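Local coordinates for protein tryptophan halogenase (Shewanella frigidimarina, PDB 2PYX) that probably acts as an FAD-dependent monooxygenase of the tryptophan halogenase family, whose characterised members include enzymes that halogenate tryptophan, at residues I7-V13 / Q223-T229; I194-Q200 / L212-N217. The contacts are given in a common frame with arbitrary orientation. Residue numbers count along the deposited sequence, not the author numbering.

Contact 1 (I7-V13 / Q223-T229)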
ATOM      1  N   ILE A   7     -17.093 -23.318  -9.916  1.00 13.59           N
ATOM      2  CA  ILE A   7     -17.355 -21.976  -9.440  1.00 12.43           C
ATOM      3  C   ILE A   7     -17.199 -20.966 -10.570  1.00 13.64           C
ATOM      4  O   ILE A   7     -16.081 -20.624 -10.987  1.00 14.33           O
ATOM      5  CB  ILE A   7     -16.435 -21.579  -8.272  1.00 12.73           C
ATOM      6  CG1 ILE A   7     -16.476 -22.621  -7.151  1.00 13.26           C
ATOM      7  CG2 ILE A   7     -16.786 -20.194  -7.746  1.00 10.89           C
ATOM      8  CD1 ILE A   7     -17.846 -22.887  -6.580  1.00 15.50           C
ATOM      9  N   THR A   8     -18.340 -20.488 -11.064  1.00 12.61           N
ATOM     10  CA  THR A   8     -18.335 -19.540 -12.180  1.00 13.03           C
ATOM     11  C   THR A   8     -19.137 -18.284 -11.897  1.00 10.98           C
ATOM     12  O   THR A   8     -18.931 -17.275 -12.570  1.00 12.66           O
ATOM     13  CB  THR A   8     -18.869 -20.183 -13.475  1.00 14.94           C
ATOM     14  OG1 THR A   8     -20.253 -20.504 -13.318  1.00 15.10           O
ATOM     15  CG2 THR A   8     -18.094 -21.448 -13.858  1.00 18.53           C
ATOM     16  N   GLU A   9     -20.060 -18.322 -10.937  1.00 10.82           N
ATOM     17  CA  GLU A   9     -20.929 -17.180 -10.690  1.00 10.71           C
ATOM     18  C   GLU A   9     -20.392 -16.374  -9.540  1.00 11.68           C
ATOM     19  O   GLU A   9     -20.530 -16.777  -8.382  1.00 12.72           O
ATOM     20  CB  GLU A   9     -22.349 -17.640 -10.378  1.00 13.09           C
ATOM     21  CG  GLU A   9     -22.947 -18.563 -11.458  1.00 14.56           C
ATOM     22  CD  GLU A   9     -23.003 -17.891 -12.810  1.00 21.44           C
ATOM     23  OE1 GLU A   9     -23.615 -16.808 -12.879  1.00 20.92           O
ATOM     24  OE2 GLU A   9     -22.385 -18.417 -13.783  1.00 27.27           O
ATOM     25  N   ILE A  10     -19.803 -15.224  -9.855  1.00 12.02           N
ATOM     26  CA  ILE A  10     -19.049 -14.442  -8.879  1.00 10.66           C
ATOM     27  C   ILE A  10     -19.728 -13.102  -8.708  1.00 10.11           C
ATOM     28  O   ILE A  10     -19.911 -12.378  -9.689  1.00 11.32           O
ATOM     29  CB  ILE A  10     -17.621 -14.149  -9.380  1.00 12.42           C
ATOM     30  CG1 ILE A  10     -16.952 -15.409  -9.928  1.00 18.34           C
ATOM     31  CG2 ILE A  10     -16.801 -13.552  -8.234  1.00 13.57           C
ATOM     32  CD1 ILE A  10     -16.840 -16.515  -8.953  1.00 19.02           C
ATOM     33  N   ILE A  11     -20.104 -12.781  -7.463  1.00 10.02           N
ATOM     34  CA  ILE A  11     -20.780 -11.571  -7.106  1.00  9.43           C
ATOM     35  C   ILE A  11     -19.903 -10.726  -6.199  1.00 11.01           C
ATOM     36  O   ILE A  11     -19.517 -11.182  -5.091  1.00 10.60           O
ATOM     37  CB  ILE A  11     -22.141 -11.840  -6.404  1.00 11.74           C
ATOM     38  CG1 ILE A  11     -22.997 -12.843  -7.194  1.00 13.87           C
ATOM     39  CG2 ILE A  11     -22.857 -10.543  -6.147  1.00 11.81           C
ATOM     40  CD1 ILE A  11     -23.319 -12.397  -8.546  1.00 18.97           C
ATOM     41  N   ILE A  12     -19.571  -9.522  -6.650  1.00 10.63           N
ATOM     42  CA  ILE A  12     -18.790  -8.541  -5.898  1.00 10.30           C
ATOM     43  C   ILE A  12     -19.727  -7.501  -5.332  1.00 13.10           C
ATOM     44  O   ILE A  12     -20.478  -6.866  -6.074  1.00 11.76           O
ATOM     45  CB  ILE A  12     -17.741  -7.871  -6.804  1.00 10.79           C
ATOM     46  CG1 ILE A  12     -16.825  -8.929  -7.446  1.00 10.85           C
ATOM     47  CG2 ILE A  12     -17.006  -6.813  -6.031  1.00 12.82           C
ATOM     48  CD1 ILE A  12     -16.034  -8.383  -8.603  1.00 12.45           C
ATOM     49  N   VAL A  13     -19.692  -7.327  -4.017  1.00 11.10           N
ATOM     50  CA  VAL A  13     -20.612  -6.442  -3.342  1.00 10.36           C
ATOM     51  C   VAL A  13     -19.817  -5.223  -2.918  1.00 11.43           C
ATOM     52  O   VAL A  13     -19.007  -5.288  -1.961  1.00 11.93           O
ATOM     53  CB  VAL A  13     -21.292  -7.128  -2.142  1.00 11.39           C
ATOM     54  CG1 VAL A  13     -22.340  -6.204  -1.541  1.00 13.64           C
ATOM     55  CG2 VAL A  13     -21.959  -8.425  -2.596  1.00 13.67           C
ATOM     56  N   GLN A 223     -22.135 -18.043  -6.484  1.00 11.80           N
ATOM     57  CA  GLN A 223     -21.426 -19.135  -5.843  1.00 10.72           C
ATOM     58  C   GLN A 223     -20.292 -18.653  -4.934  1.00 11.22           C
ATOM     59  O   GLN A 223     -19.867 -19.385  -4.030  1.00 10.68           O
ATOM     60  CB  GLN A 223     -20.843 -20.061  -6.891  1.00 10.99           C
ATOM     61  CG  GLN A 223     -21.890 -20.832  -7.708  1.00 11.82           C
ATOM     62  CD  GLN A 223     -21.242 -21.510  -8.840  1.00 10.69           C
ATOM     63  OE1 GLN A 223     -20.904 -20.892  -9.852  1.00 12.90           O
ATOM     64  NE2 GLN A 223     -21.026 -22.805  -8.687  1.00 11.83           N
ATOM     65  N   LEU A 224     -19.790 -17.453  -5.211  1.00 11.26           N
ATOM     66  CA  LEU A 224     -18.696 -16.884  -4.464  1.00  9.56           C
ATOM     67  C   LEU A 224     -19.013 -15.409  -4.368  1.00  9.92           C
ATOM     68  O   LEU A 224     -19.337 -14.771  -5.380  1.00 11.51           O
ATOM     69  CB  LEU A 224     -17.386 -17.090  -5.207  1.00 12.52           C
ATOM     70  CG  LEU A 224     -16.154 -16.668  -4.430  1.00 15.41           C
ATOM     71  CD1 LEU A 224     -15.886 -17.504  -3.201  1.00 12.90           C
ATOM     72  CD2 LEU A 224     -14.968 -16.724  -5.373  1.00 19.15           C
ATOM     73  N   PHE A 225     -18.964 -14.873  -3.151  1.00 10.39           N
ATOM     74  CA  PHE A 225     -19.319 -13.498  -2.872  1.00 10.66           C
ATOM     75  C   PHE A 225     -18.102 -12.735  -2.359  1.00 11.59           C
ATOM     76  O   PHE A 225     -17.433 -13.218  -1.434  1.00 13.12           O
ATOM     77  CB  PHE A 225     -20.448 -13.470  -1.853  1.00 12.33           C
ATOM     78  CG  PHE A 225     -21.716 -13.993  -2.408  1.00 11.78           C
ATOM     79  CD1 PHE A 225     -21.962 -15.352  -2.466  1.00 12.88           C
ATOM     80  CD2 PHE A 225     -22.648 -13.104  -2.975  1.00 11.23           C
ATOM     81  CE1 PHE A 225     -23.151 -15.842  -3.065  1.00 11.90           C
ATOM     82  CE2 PHE A 225     -23.825 -13.624  -3.561  1.00 13.71           C
ATOM     83  CZ  PHE A 225     -24.060 -14.945  -3.600  1.00 13.10           C
ATOM     84  N   ILE A 226     -17.828 -11.563  -2.933  1.00 10.00           N
ATOM     85  CA  ILE A 226     -16.670 -10.800  -2.536  1.00  8.92           C
ATOM     86  C   ILE A 226     -17.185  -9.617  -1.766  1.00 10.20           C
ATOM     87  O   ILE A 226     -17.966  -8.811  -2.307  1.00 10.14           O
ATOM     88  CB  ILE A 226     -15.854 -10.309  -3.736  1.00 10.41           C
ATOM     89  CG1 ILE A 226     -15.620 -11.386  -4.778  1.00 14.40           C
ATOM     90  CG2 ILE A 226     -14.558  -9.676  -3.242  1.00 11.34           C
ATOM     91  CD1 ILE A 226     -15.004 -12.613  -4.288  1.00 16.10           C
ATOM     92  N   ASP A 227     -16.766  -9.478  -0.511  1.00  9.38           N
ATOM     93  CA  ASP A 227     -17.199  -8.366   0.300  1.00  8.76           C
ATOM     94  C   ASP A 227     -16.251  -7.181   0.084  1.00 11.17           C
ATOM     95  O   ASP A 227     -15.135  -7.176   0.604  1.00 10.95           O
ATOM     96  CB  ASP A 227     -17.232  -8.756   1.778  1.00 10.40           C
ATOM     97  CG  ASP A 227     -17.856  -7.691   2.655  1.00 11.49           C
ATOM     98  OD1 ASP A 227     -18.017  -6.562   2.194  1.00 12.71           O
ATOM     99  OD2 ASP A 227     -18.139  -7.979   3.834  1.00 12.03           O
ATOM    100  N   CYS A 228     -16.719  -6.186  -0.673  1.00 10.84           N
ATOM    101  CA  CYS A 228     -16.050  -4.927  -0.884  1.00 10.56           C
ATOM    102  C   CYS A 228     -16.870  -3.750  -0.300  1.00 12.47           C
ATOM    103  O   CYS A 228     -16.836  -2.623  -0.805  1.00 11.64           O
ATOM    104  CB  CYS A 228     -15.781  -4.770  -2.384  1.00 11.52           C
ATOM    105  SG  CYS A 228     -14.619  -6.008  -2.996  1.00 11.51           S
ATOM    106  N   THR A 229     -17.592  -4.023   0.783  1.00 11.23           N
ATOM    107  CA  THR A 229     -18.495  -3.024   1.372  1.00 12.44           C
ATOM    108  C   THR A 229     -17.802  -2.009   2.310  1.00 14.72           C
ATOM    109  O   THR A 229     -18.480  -1.161   2.926  1.00 17.60           O
ATOM    110  CB  THR A 229     -19.639  -3.707   2.148  1.00 13.72           C
ATOM    111  OG1 THR A 229     -19.135  -4.454   3.273  1.00 12.48           O
ATOM    112  CG2 THR A 229     -20.433  -4.570   1.226  1.00 12.68           C
TER

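Contact 2 (I194-Q200 / L212-N217)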
ATOM      1  N   ILE A 194     -24.410  -3.494 -11.519  1.00 13.20           N
ATOM      2  CA  ILE A 194     -25.759  -3.192 -10.988  1.00 13.52           C
ATOM      3  C   ILE A 194     -25.580  -2.105  -9.966  1.00 16.10           C
ATOM      4  O   ILE A 194     -24.750  -2.235  -9.063  1.00 15.73           O
ATOM      5  CB  ILE A 194     -26.423  -4.401 -10.325  1.00 13.74           C
ATOM      6  CG1 ILE A 194     -26.638  -5.514 -11.333  1.00 14.71           C
ATOM      7  CG2 ILE A 194     -27.755  -3.984  -9.668  1.00 18.22           C
ATOM      8  CD1 ILE A 194     -27.110  -6.805 -10.701  1.00 23.29           C
ATOM      9  N   ARG A 195     -26.327  -1.001 -10.112  1.00 17.27           N
ATOM     10  CA  ARG A 195     -26.327   0.072  -9.125  0.50 19.66           C
ATOM     11  C   ARG A 195     -27.572  -0.052  -8.263  1.00 18.77           C
ATOM     12  O   ARG A 195     -28.659   0.357  -8.702  1.00 21.59           O
ATOM     13  CB  ARG A 195     -26.358   1.438  -9.815  0.50 20.68           C
ATOM     14  CG  ARG A 195     -25.101   1.831 -10.571  0.50 27.28           C
ATOM     15  CD  ARG A 195     -23.900   1.893  -9.651  0.50 33.58           C
ATOM     16  NE  ARG A 195     -23.109   3.110  -9.859  0.50 37.24           N
ATOM     17  CZ  ARG A 195     -22.950   4.084  -8.966  0.50 31.85           C
ATOM     18  NH1 ARG A 195     -23.509   4.014  -7.762  0.50 31.93           N
ATOM     19  NH2 ARG A 195     -22.206   5.136  -9.279  0.50 37.15           N
ATOM     20  N   ASP A 196     -27.437  -0.609  -7.063  1.00 18.03           N
ATOM     21  CA  ASP A 196     -28.594  -0.904  -6.195  1.00 19.01           C
ATOM     22  C   ASP A 196     -28.183  -1.267  -4.775  1.00 22.95           C
ATOM     23  O   ASP A 196     -26.996  -1.485  -4.501  1.00 20.70           O
ATOM     24  CB  ASP A 196     -29.369  -2.082  -6.805  1.00 17.44           C
ATOM     25  CG  ASP A 196     -30.835  -2.145  -6.350  1.00 21.26           C
ATOM     26  OD1 ASP A 196     -31.254  -1.303  -5.523  1.00 22.40           O
ATOM     27  OD2 ASP A 196     -31.540  -3.043  -6.859  1.00 20.37           O
ATOM     28  N   HIS A 197     -29.161  -1.343  -3.873  1.00 21.14           N
ATOM     29  CA  HIS A 197     -28.942  -1.819  -2.504  1.00 22.16           C
ATOM     30  C   HIS A 197     -29.260  -3.288  -2.360  1.00 20.30           C
ATOM     31  O   HIS A 197     -30.101  -3.828  -3.093  1.00 18.73           O
ATOM     32  CB  HIS A 197     -29.831  -1.050  -1.530  1.00 24.49           C
ATOM     33  CG  HIS A 197     -29.689   0.428  -1.640  1.00 26.03           C
ATOM     34  ND1 HIS A 197     -30.425   1.179  -2.530  1.00 33.18           N
ATOM     35  CD2 HIS A 197     -28.878   1.296  -0.989  1.00 29.77           C
ATOM     36  CE1 HIS A 197     -30.089   2.451  -2.408  1.00 35.37           C
ATOM     37  NE2 HIS A 197     -29.152   2.548  -1.482  1.00 32.77           N
ATOM     38  N   VAL A 198     -28.611  -3.931  -1.397  1.00 19.29           N
ATOM     39  CA  VAL A 198     -28.899  -5.322  -1.051  1.00 18.81           C
ATOM     40  C   VAL A 198     -29.818  -5.298   0.157  1.00 21.52           C
ATOM     41  O   VAL A 198     -29.462  -4.773   1.221  1.00 21.92           O
ATOM     42  CB  VAL A 198     -27.625  -6.107  -0.743  1.00 20.00           C
ATOM     43  CG1 VAL A 198     -27.934  -7.514  -0.283  1.00 20.05           C
ATOM     44  CG2 VAL A 198     -26.729  -6.123  -1.998  1.00 20.85           C
ATOM     45  N   SER A 199     -31.003  -5.868  -0.016  1.00 19.63           N
ATOM     46  CA  SER A 199     -32.001  -5.871   1.047  1.00 19.40           C
ATOM     47  C   SER A 199     -31.913  -7.105   1.933  1.00 18.40           C
ATOM     48  O   SER A 199     -32.171  -7.026   3.137  1.00 19.66           O
ATOM     49  CB  SER A 199     -33.400  -5.771   0.450  1.00 21.07           C
ATOM     50  OG  SER A 199     -33.580  -4.523  -0.198  1.00 22.59           O
ATOM     51  N   GLN A 200     -31.620  -8.255   1.343  1.00 16.02           N
ATOM     52  CA  GLN A 200     -31.426  -9.484   2.114  1.00 15.61           C
ATOM     53  C   GLN A 200     -30.260 -10.264   1.582  1.00 16.43           C
ATOM     54  O   GLN A 200     -30.017 -10.266   0.374  1.00 16.68           O
ATOM     55  CB  GLN A 200     -32.617 -10.423   2.018  1.00 16.86           C
ATOM     56  CG  GLN A 200     -33.895  -9.894   2.580  1.00 17.08           C
ATOM     57  CD  GLN A 200     -35.026 -10.835   2.310  1.00 13.26           C
ATOM     58  OE1 GLN A 200     -35.896 -10.553   1.465  1.00 18.11           O
ATOM     59  NE2 GLN A 200     -35.030 -11.965   2.987  1.00 10.94           N
ATOM     60  N   LEU A 212     -28.523 -12.842  -3.199  1.00 15.17           N
ATOM     61  CA  LEU A 212     -28.827 -11.548  -2.641  1.00 15.80           C
ATOM     62  C   LEU A 212     -30.146 -11.091  -3.210  1.00 18.46           C
ATOM     63  O   LEU A 212     -30.397 -11.267  -4.387  1.00 18.33           O
ATOM     64  CB  LEU A 212     -27.758 -10.524  -2.985  1.00 17.84           C
ATOM     65  CG  LEU A 212     -26.346 -10.940  -2.619  1.00 17.20           C
ATOM     66  CD1 LEU A 212     -25.405  -9.833  -3.052  1.00 19.79           C
ATOM     67  CD2 LEU A 212     -26.217 -11.186  -1.120  1.00 16.67           C
ATOM     68  N   ILE A 213     -30.998 -10.537  -2.349  1.00 18.22           N
ATOM     69  CA  ILE A 213     -32.226  -9.953  -2.821  1.00 16.98           C
ATOM     70  C   ILE A 213     -31.992  -8.461  -2.812  1.00 16.75           C
ATOM     71  O   ILE A 213     -31.722  -7.866  -1.760  1.00 17.54           O
ATOM     72  CB  ILE A 213     -33.448 -10.368  -1.979  1.00 16.30           C
ATOM     73  CG1 ILE A 213     -33.422 -11.869  -1.716  1.00 22.53           C
ATOM     74  CG2 ILE A 213     -34.667  -9.992  -2.750  1.00 17.54           C
ATOM     75  CD1 ILE A 213     -34.694 -12.435  -1.158  1.00 30.48           C
ATOM     76  N   THR A 214     -31.980  -7.885  -4.010  1.00 17.63           N
ATOM     77  CA  THR A 214     -31.741  -6.468  -4.188  1.00 15.67           C
ATOM     78  C   THR A 214     -33.031  -5.695  -4.007  1.00 21.12           C
ATOM     79  O   THR A 214     -34.123  -6.279  -4.013  1.00 20.88           O
ATOM     80  CB  THR A 214     -31.096  -6.093  -5.557  1.00 19.69           C
ATOM     81  OG1 THR A 214     -32.001  -6.340  -6.646  1.00 19.69           O
ATOM     82  CG2 THR A 214     -29.784  -6.884  -5.760  1.00 17.20           C
ATOM     83  N   LYS A 215     -32.888  -4.389  -3.808  1.00 20.76           N
ATOM     84  CA  LYS A 215     -34.054  -3.537  -3.583  1.00 23.05           C
ATOM     85  C   LYS A 215     -34.917  -3.386  -4.851  1.00 23.97           C
ATOM     86  O   LYS A 215     -36.158  -3.386  -4.758  1.00 24.16           O
ATOM     87  CB  LYS A 215     -33.607  -2.178  -3.063  1.00 22.64           C
ATOM     88  CG  LYS A 215     -34.756  -1.292  -2.638  1.00 25.21           C
ATOM     89  CD  LYS A 215     -34.290  -0.169  -1.748  1.00 31.22           C
ATOM     90  CE  LYS A 215     -35.492   0.590  -1.206  1.00 40.80           C
ATOM     91  NZ  LYS A 215     -35.097   1.718  -0.303  1.00 49.06           N
ATOM     92  N   GLN A 216     -34.290  -3.291  -6.024  1.00 23.31           N
ATOM     93  CA  GLN A 216     -35.021  -3.144  -7.284  1.00 26.09           C
ATOM     94  C   GLN A 216     -34.507  -3.905  -8.515  1.00 26.66           C
ATOM     95  O   GLN A 216     -34.949  -3.636  -9.634  1.00 25.48           O
ATOM     96  CB  GLN A 216     -35.129  -1.657  -7.632  1.00 28.55           C
ATOM     97  CG  GLN A 216     -33.850  -0.970  -8.005  1.00 31.02           C
ATOM     98  CD  GLN A 216     -34.055   0.521  -8.243  1.00 31.22           C
ATOM     99  OE1 GLN A 216     -33.322   1.150  -9.022  1.00 40.89           O
ATOM    100  NE2 GLN A 216     -35.052   1.098  -7.569  1.00 35.93           N
ATOM    101  N   ASN A 217     -33.596  -4.861  -8.331  1.00 23.87           N
ATOM    102  CA  ASN A 217     -33.085  -5.674  -9.447  1.00 21.62           C
ATOM    103  C   ASN A 217     -33.341  -7.164  -9.239  1.00 21.53           C
ATOM    104  O   ASN A 217     -32.689  -8.033  -9.847  1.00 21.61           O
ATOM    105  CB  ASN A 217     -31.583  -5.407  -9.661  1.00 20.52           C
ATOM    106  CG  ASN A 217     -31.317  -4.106 -10.400  1.00 20.54           C
ATOM    107  OD1 ASN A 217     -31.223  -4.090 -11.632  1.00 21.85           O
ATOM    108  ND2 ASN A 217     -31.220  -3.007  -9.658  1.00 19.88           N
TER
HETATM  109  O   HOH W   1     -30.749  -0.378 -10.242  1.00 35.82           O

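Contact 1 (I7-V13 / Q223-T229)
Two parallel strands, 9-13 and 224-227, pair here at the centre of a Rossmann-type sheet. Their axes approach to 4.7 Å at 18°. Ile7 lays CG2 against Leu224 CB at 4.1 Å. Thr8 N and Glu9 N both donate to Gln223 OE1 at 2.9 Å, so the side chain of Gln223 extends the pairing to the residues before the bridges. Glu9 O then accepts from Gln223 N at 2.8 Å. The parallel ladder follows: Ile11 N to Leu224 O (3.0 Å), Ile226 N to Ile11 O (2.8 Å) and Val13 N to Ile226 O (2.8 Å). Ile10 and Ile12 share one face with Leu224 and Ile226. Ile11 packs CB on Phe225 CD2 at 3.7 Å on the other face. Val13 O takes Cys228 N at 2.8 Å. Strand 44-49 pairs with the far edge of 9-13. Helix 16-31, which carries predicted FAD-binding residues, covers Ile10 and Ile12, while Leu212 of strand 209-214 packs on Ile11, Val13 and Phe225.

Contact 2 (I194-Q200 / L212-N217)
Leu212 opens the second segment, and its CB lies 4.0 Å from Val198 CG1. Val198 is a predicted FAD-binding residue. Ile213 forms the hydrogen-bonded antiparallel pair with Gln200: Ile213 N donates to Gln200 O at 2.9 Å. In return, Ile213 O accepts from both Ser199 N (2.7 Å) and Gln200 N (3.1 Å). Two residues thus face one, which is a classic beta bulge. It shifts the register by one between Val198 and Gln200. Thr214 sits opposite Val198 in a non-hydrogen-bonded pair, with their CA atoms 4.4 Å apart. Its OG1 accepts from Asn217 N at 2.8 Å, an ST motif that helps turn the chain after the strand. Lys215 N donates to His197 O at 2.9 Å and continues the pairing past the strand end. The turn then closes around the carboxylate of Asp196. Gln216 N reaches Asp196 OD2 at 2.9 Å, and Asn217 ND2 reaches the same OD2 at 2.8 Å. Asp196 OD1 takes His197 N at 2.7 Å, so the carboxylate links the turn 214-217 to the backbone of His197. A water joins Arg195 O (2.7 Å), Gln216 OE1 (3.2 Å) and Asn217 ND2 (2.7 Å). The contact covers one end of the hairpin 198-203/209-214. Strand 219-221 pairs with 209-214 to complete a three-stranded antiparallel sheet. Ile194 bonds through its backbone to strand 44-49 of the Rossmann-type sheet, and Leu212 packs on Ile11 and Val13 of strand 9-13.

The centres of the two contacts lie about 14 Å apart, and Leu212 CD1 lies 3.8 Å from Val13 CG2. Contact 2 is nested along the chain inside the loop closed by contact 1. Strand 9-13 comes first, the hairpin 198-203/209-214 much later, and strand 224-227 soon after it. Contact 1 joins two inner strands of the six-stranded sheet. Contact 2 begins at strand 192-195, an outer strand of that sheet, and passes into the three-stranded sheet. Through Leu212 the small sheet packs on the face of the larger one that carries Ile11, Val13 and Phe225. Such an arrangement is consistent with an FAD-binding domain of Rossmann type, and the predicted FAD-binding residue Val198 lies near Val13.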